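Local coordinates for migration inhibitory factor (Trichinella spiralis, PDB 1HFO), which belongs to the macrophage migration inhibitory factor family, small proteins of two beta-alpha-beta units that assemble into a trimer, at residues F58-S63 with H97-N102; F3-N8 with V39-D44. All coordinates share one frame; numbering follows the deposited sequence.

Interaction 1 of 2, residues F58-S63 with H97-N102; sequences FGTLMS and HFVNLN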
loop_
_atom_site.group_PDB
_atom_site.type_symbol
_atom_site.label_atom_id
_atom_site.label_comp_id
_atom_site.label_asym_id
_atom_site.label_seq_id
_atom_site.Cartn_x
_atom_site.Cartn_y
_atom_site.Cartn_z
ATOM N N PHE A 58 9.467 -0.180 4.876
ATOM C CA PHE A 58 8.298 0.214 5.641
ATOM C C PHE A 58 7.250 -0.750 5.122
ATOM O O PHE A 58 7.302 -1.163 3.952
ATOM C CB PHE A 58 7.904 1.677 5.368
ATOM C CG PHE A 58 7.317 1.913 4.005
ATOM C CD1 PHE A 58 5.943 1.820 3.806
ATOM C CD2 PHE A 58 8.123 2.269 2.933
ATOM C CE1 PHE A 58 5.382 2.085 2.553
ATOM C CE2 PHE A 58 7.569 2.536 1.670
ATOM C CZ PHE A 58 6.198 2.444 1.485
ATOM N N GLY A 59 6.337 -1.130 5.999
ATOM C CA GLY A 59 5.312 -2.066 5.575
ATOM C C GLY A 59 4.120 -2.040 6.485
ATOM O O GLY A 59 4.020 -1.219 7.393
ATOM N N THR A 60 3.220 -2.985 6.266
ATOM C CA THR A 60 2.004 -3.048 7.045
ATOM C C THR A 60 1.706 -4.482 7.409
ATOM O O THR A 60 1.988 -5.366 6.625
ATOM C CB THR A 60 0.823 -2.517 6.187
ATOM O OG1 THR A 60 1.094 -1.165 5.788
ATOM C CG2 THR A 60 -0.495 -2.563 6.954
ATOM N N LEU A 61 1.182 -4.705 8.603
ATOM C CA LEU A 61 0.736 -6.031 9.009
ATOM C C LEU A 61 -0.741 -5.845 9.337
ATOM O O LEU A 61 -1.082 -5.157 10.299
ATOM C CB LEU A 61 1.478 -6.534 10.255
ATOM C CG LEU A 61 0.874 -7.845 10.768
ATOM C CD1 LEU A 61 1.226 -8.920 9.757
ATOM C CD2 LEU A 61 1.383 -8.215 12.150
ATOM N N MET A 62 -1.634 -6.430 8.535
ATOM C CA MET A 62 -3.057 -6.286 8.816
ATOM C C MET A 62 -3.679 -7.648 9.095
ATOM O O MET A 62 -3.263 -8.661 8.532
ATOM C CB MET A 62 -3.774 -5.599 7.652
ATOM C CG MET A 62 -3.599 -6.254 6.318
ATOM S SD MET A 62 -4.417 -5.250 5.025
ATOM C CE MET A 62 -3.019 -4.607 4.131
ATOM N N SER A 63 -4.669 -7.664 9.976
ATOM C CA SER A 63 -5.336 -8.911 10.339
ATOM C C SER A 63 -6.655 -8.669 11.040
ATOM O O SER A 63 -6.834 -7.647 11.714
ATOM C CB SER A 63 -4.412 -9.726 11.260
ATOM O OG SER A 63 -5.015 -10.936 11.657
ATOM N N HIS A 97 3.216 -0.597 10.021
ATOM C CA HIS A 97 1.923 -0.110 10.444
ATOM C C HIS A 97 1.048 -1.309 10.769
ATOM O O HIS A 97 0.820 -2.166 9.905
ATOM C CB HIS A 97 1.233 0.694 9.340
ATOM C CG HIS A 97 -0.040 1.343 9.795
ATOM N ND1 HIS A 97 -1.033 1.737 8.924
ATOM C CD2 HIS A 97 -0.492 1.639 11.037
ATOM C CE1 HIS A 97 -2.040 2.248 9.609
ATOM N NE2 HIS A 97 -1.739 2.200 10.893
ATOM N N PHE A 98 0.574 -1.364 12.006
ATOM C CA PHE A 98 -0.279 -2.452 12.468
ATOM C C PHE A 98 -1.744 -2.059 12.300
ATOM O O PHE A 98 -2.196 -1.018 12.801
ATOM C CB PHE A 98 0.040 -2.775 13.933
ATOM C CG PHE A 98 1.448 -3.270 14.150
ATOM C CD1 PHE A 98 1.821 -4.553 13.744
ATOM C CD2 PHE A 98 2.412 -2.447 14.742
ATOM C CE1 PHE A 98 3.128 -5.015 13.917
ATOM C CE2 PHE A 98 3.726 -2.898 14.924
ATOM C CZ PHE A 98 4.089 -4.183 14.511
ATOM N N VAL A 99 -2.480 -2.886 11.564
ATOM C CA VAL A 99 -3.882 -2.614 11.290
ATOM C C VAL A 99 -4.823 -3.727 11.708
ATOM O O VAL A 99 -4.690 -4.861 11.248
ATOM C CB VAL A 99 -4.097 -2.363 9.782
ATOM C CG1 VAL A 99 -5.544 -1.997 9.529
ATOM C CG2 VAL A 99 -3.147 -1.266 9.288
ATOM N N ASN A 100 -5.782 -3.397 12.565
ATOM C CA ASN A 100 -6.779 -4.352 13.033
ATOM C C ASN A 100 -7.984 -4.170 12.105
ATOM O O ASN A 100 -8.647 -3.134 12.138
ATOM C CB ASN A 100 -7.145 -4.029 14.484
ATOM C CG ASN A 100 -8.284 -4.885 15.020
ATOM O OD1 ASN A 100 -8.556 -5.979 14.522
ATOM N ND2 ASN A 100 -8.946 -4.388 16.070
ATOM N N LEU A 101 -8.237 -5.164 11.258
ATOM C CA LEU A 101 -9.332 -5.108 10.289
ATOM C C LEU A 101 -10.663 -5.630 10.823
ATOM O O LEU A 101 -10.699 -6.476 11.710
ATOM C CB LEU A 101 -8.960 -5.948 9.059
ATOM C CG LEU A 101 -7.601 -5.620 8.434
ATOM C CD1 LEU A 101 -7.073 -6.783 7.599
ATOM C CD2 LEU A 101 -7.743 -4.366 7.592
ATOM N N ASN A 102 -11.761 -5.117 10.273
ATOM C CA ASN A 102 -13.080 -5.627 10.646
ATOM C C ASN A 102 -13.404 -6.649 9.572
ATOM O O ASN A 102 -13.131 -6.426 8.396
ATOM C CB ASN A 102 -14.133 -4.518 10.647
ATOM C CG ASN A 102 -13.913 -3.527 11.765
ATOM O OD1 ASN A 102 -13.544 -3.910 12.871
ATOM N ND2 ASN A 102 -14.158 -2.250 11.491
HETATM O O HOH W 1 -0.835 0.868 6.166
#
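Leu61 lays its CD2 methyl against the edge of the Phe98 ring, near the ring plane, 4.0 Å from Phe98 CD1, and the two side chains cross obliquely. They are neighbours in the parallel strand pair 57-63 and 94-100, which the helix 69-87 connects in a beta-alpha-beta crossover, one of the two such units of the MIF fold. That helix covers this face of the sheet: Leu79 touches both residues. Leu61 CG stands anti to its backbone N and Phe98 CG anti to its carbonyl carbon, torsions that bring the two side chains together on this face, where Leu61 CD2 lies near both Phe98 CD1 and CE1.

Five backbone hydrogen bonds zip the strands together, beginning with His97 N to Gly59 O at 2.8 Å, running through Leu61, Val99 and Ser63 and ending at Leu101. The first three donors lie in the plane of the carbonyl they approach, whereas Ser63 N comes nearly along the C=O axis of Val99.

On the opposite face Thr60, Met62, His97 and Val99 line up. Thr60 and His97 point the same way, and one water joins them, 2.8 Å from Thr60 OG1 and 2.9 Å from His97 ND1, lying in the imidazole plane at its edge. Val99 CG2 sits over one face of that ring, offset toward the rim, and also meets Thr60 CG2 at 3.8 Å. Met62 takes the crowded first torsion (chi1 55°), with CG between the backbone N and carbonyl carbon; the Leu101 side chain crosses it obliquely and brings CD1 to 3.5 Å from Met62 CB. Leu101 also packs on His97 of the third subunit. The backbone of Leu101 closes the series: its N reaches Ser63 O at 2.9 Å from 45° above the carbonyl plane.

Interaction 2 of 2, residues F3-N8 with V39-D44; sequences FTLNTN and VHINTD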
loop_
_atom_site.group_PDB
_atom_site.type_symbol
_atom_site.label_atom_id
_atom_site.label_comp_id
_atom_site.label_asym_id
_atom_site.label_seq_id
_atom_site.Cartn_x
_atom_site.Cartn_y
_atom_site.Cartn_z
ATOM N N PHE A 3 1.105 -9.437 5.376
ATOM C CA PHE A 3 2.284 -8.691 5.760
ATOM C C PHE A 3 2.879 -8.271 4.439
ATOM O O PHE A 3 3.232 -9.109 3.603
ATOM C CB PHE A 3 3.310 -9.510 6.521
ATOM C CG PHE A 3 4.491 -8.682 6.966
ATOM C CD1 PHE A 3 4.340 -7.734 7.966
ATOM C CD2 PHE A 3 5.728 -8.813 6.343
ATOM C CE1 PHE A 3 5.418 -6.909 8.349
ATOM C CE2 PHE A 3 6.821 -7.990 6.722
ATOM C CZ PHE A 3 6.648 -7.045 7.724
ATOM N N THR A 4 2.974 -6.966 4.232
ATOM C CA THR A 4 3.512 -6.439 2.996
ATOM C C THR A 4 4.621 -5.439 3.339
ATOM O O THR A 4 4.460 -4.610 4.238
ATOM C CB THR A 4 2.364 -5.790 2.164
ATOM O OG1 THR A 4 2.899 -5.104 1.031
ATOM C CG2 THR A 4 1.551 -4.853 3.014
ATOM N N LEU A 5 5.736 -5.547 2.626
ATOM C CA LEU A 5 6.910 -4.707 2.865
ATOM C C LEU A 5 7.506 -4.140 1.591
ATOM O O LEU A 5 7.581 -4.810 0.554
ATOM C CB LEU A 5 7.975 -5.532 3.587
ATOM C CG LEU A 5 9.215 -4.828 4.138
ATOM C CD1 LEU A 5 8.803 -4.015 5.347
ATOM C CD2 LEU A 5 10.276 -5.879 4.550
ATOM N N ASN A 6 7.937 -2.887 1.680
ATOM C CA ASN A 6 8.582 -2.219 0.570
ATOM C C ASN A 6 10.003 -1.920 1.040
ATOM O O ASN A 6 10.212 -1.429 2.153
ATOM C CB ASN A 6 7.846 -0.927 0.226
ATOM C CG ASN A 6 6.398 -1.177 -0.115
ATOM O OD1 ASN A 6 5.510 -1.054 0.738
ATOM N ND2 ASN A 6 6.148 -1.568 -1.358
ATOM N N THR A 7 10.971 -2.221 0.191
ATOM C CA THR A 7 12.365 -2.028 0.574
ATOM C C THR A 7 13.252 -1.638 -0.598
ATOM O O THR A 7 12.933 -1.910 -1.758
ATOM C CB THR A 7 12.908 -3.331 1.216
ATOM O OG1 THR A 7 14.271 -3.144 1.621
ATOM C CG2 THR A 7 12.840 -4.479 0.223
ATOM N N ASN A 8 14.386 -1.010 -0.284
ATOM C CA ASN A 8 15.328 -0.610 -1.316
ATOM C C ASN A 8 16.414 -1.652 -1.568
ATOM O O ASN A 8 17.196 -1.516 -2.509
ATOM C CB ASN A 8 15.988 0.738 -0.970
ATOM C CG ASN A 8 16.401 0.845 0.491
ATOM O OD1 ASN A 8 16.619 -0.157 1.172
ATOM N ND2 ASN A 8 16.537 2.090 0.975
ATOM N N VAL A 39 2.121 -13.113 2.449
ATOM C CA VAL A 39 3.347 -12.344 2.643
ATOM C C VAL A 39 3.806 -11.806 1.310
ATOM O O VAL A 39 3.875 -12.527 0.317
ATOM C CB VAL A 39 4.460 -13.215 3.232
ATOM C CG1 VAL A 39 5.759 -12.356 3.380
ATOM C CG2 VAL A 39 4.036 -13.748 4.584
ATOM N N HIS A 40 4.185 -10.527 1.304
ATOM C CA HIS A 40 4.613 -9.864 0.087
ATOM C C HIS A 40 5.807 -8.969 0.388
ATOM O O HIS A 40 5.808 -8.290 1.412
ATOM C CB HIS A 40 3.481 -8.972 -0.410
ATOM C CG HIS A 40 3.896 -7.976 -1.448
ATOM N ND1 HIS A 40 3.658 -6.624 -1.312
ATOM C CD2 HIS A 40 4.485 -8.135 -2.655
ATOM C CE1 HIS A 40 4.081 -5.995 -2.394
ATOM N NE2 HIS A 40 4.585 -6.890 -3.224
ATOM N N ILE A 41 6.803 -8.997 -0.493
ATOM C CA ILE A 41 7.951 -8.103 -0.350
ATOM C C ILE A 41 8.238 -7.521 -1.720
ATOM O O ILE A 41 8.362 -8.241 -2.712
ATOM C CB ILE A 41 9.214 -8.803 0.203
ATOM C CG1 ILE A 41 10.298 -7.748 0.454
ATOM C CG2 ILE A 41 9.701 -9.866 -0.779
ATOM C CD1 ILE A 41 11.464 -8.250 1.316
ATOM N N ASN A 42 8.296 -6.194 -1.767
ATOM C CA ASN A 42 8.552 -5.443 -2.984
ATOM C C ASN A 42 9.954 -4.863 -2.797
ATOM O O ASN A 42 10.162 -3.987 -1.959
ATOM C CB ASN A 42 7.515 -4.329 -3.098
ATOM C CG ASN A 42 7.647 -3.537 -4.372
ATOM O OD1 ASN A 42 8.291 -3.969 -5.318
ATOM N ND2 ASN A 42 7.012 -2.366 -4.406
ATOM N N THR A 43 10.904 -5.378 -3.568
ATOM C CA THR A 43 12.307 -4.964 -3.447
ATOM C C THR A 43 12.773 -4.029 -4.543
ATOM O O THR A 43 12.036 -3.731 -5.486
ATOM C CB THR A 43 13.236 -6.198 -3.480
ATOM O OG1 THR A 43 12.970 -6.950 -4.672
ATOM C CG2 THR A 43 13.017 -7.088 -2.253
ATOM N N ASP A 44 14.026 -3.593 -4.423
ATOM C CA ASP A 44 14.643 -2.707 -5.404
ATOM C C ASP A 44 13.841 -1.431 -5.617
ATOM O O ASP A 44 13.728 -0.925 -6.732
ATOM C CB ASP A 44 14.805 -3.443 -6.727
ATOM C CG ASP A 44 15.877 -4.512 -6.664
ATOM O OD1 ASP A 44 17.062 -4.146 -6.487
ATOM O OD2 ASP A 44 15.539 -5.708 -6.788
#
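The His40 imidazole has Asn42 N above one face, offset toward the rim, and the Thr4 side chain at its edge, with Thr4 CB in the ring plane. The strands 2-7 and 38-42 that carry these residues run parallel and are joined through helix 18-30 as a beta-alpha-beta unit of the MIF fold. Thr4 OG1 comes to His40 ND1 at 2.9 Å in a hydrogen bond whose donor could be either atom; with OG1 anti to the backbone N (chi1 172°), the hydroxyl reaches across to the ring on the neighbouring strand. His40 NE2 bonds Gln45 of the third subunit, so both ring nitrogens are engaged and the ring rotation is probably well fixed. Farther along this face the Asn6 and Asn42 side chains cross obliquely, their amide planes 76° apart.

Backbone bonds alternate between the strands, from His40 N to Phe3 O at 2.9 Å, then Leu5 N to His40 O, Asn42 N to Leu5 O, and Thr7 N to Asn42 O. Three donors arrive nearly along the C=O axis; Leu5 N instead stands 30° out of the plane of the His40 carbonyl.

The other face is apolar and buried. Leu5 and Ile41 lie side by side, pointing the same way, Leu5 CG and Ile41 CG1 both anti to the backbone N, with their terminal methyls Leu5 CD2 and Ile41 CD1 4.2 Å apart. Leu87 of helix 69-87 covers both. The outer edge of strand 38-42 pairs antiparallel with a strand of the third subunit, carrying the sheet across the interface. Where the strands give way to loop, Thr7 OG1 bonds to Ala56 O, while its methyl CG2, set between the backbone N and the carbonyl carbon, meets Thr43 CG2 at 3.6 Å.

Overall arrangement
Interactions 1 and 2 are the two halves of one four-stranded sheet, each a parallel strand pair with its own crossover helix. They meet along the antiparallel seam between 2-7 and 57-63, where Thr60 N lies 2.9 Å from Thr4 O and Phe58 O 2.9 Å from Asn6 N, probable hydrogen bonds. Both put apolar side chains on the helix-covered face. Interaction 2 is the more buried; its polar face joins a threonine directly to a histidine, and it leans on the third subunit through strand 38-42. Interaction 1 is only partly buried, bridges its own threonine and histidine through water, and mixes in aliphatic side chains. Their centres lie about 14 Å apart.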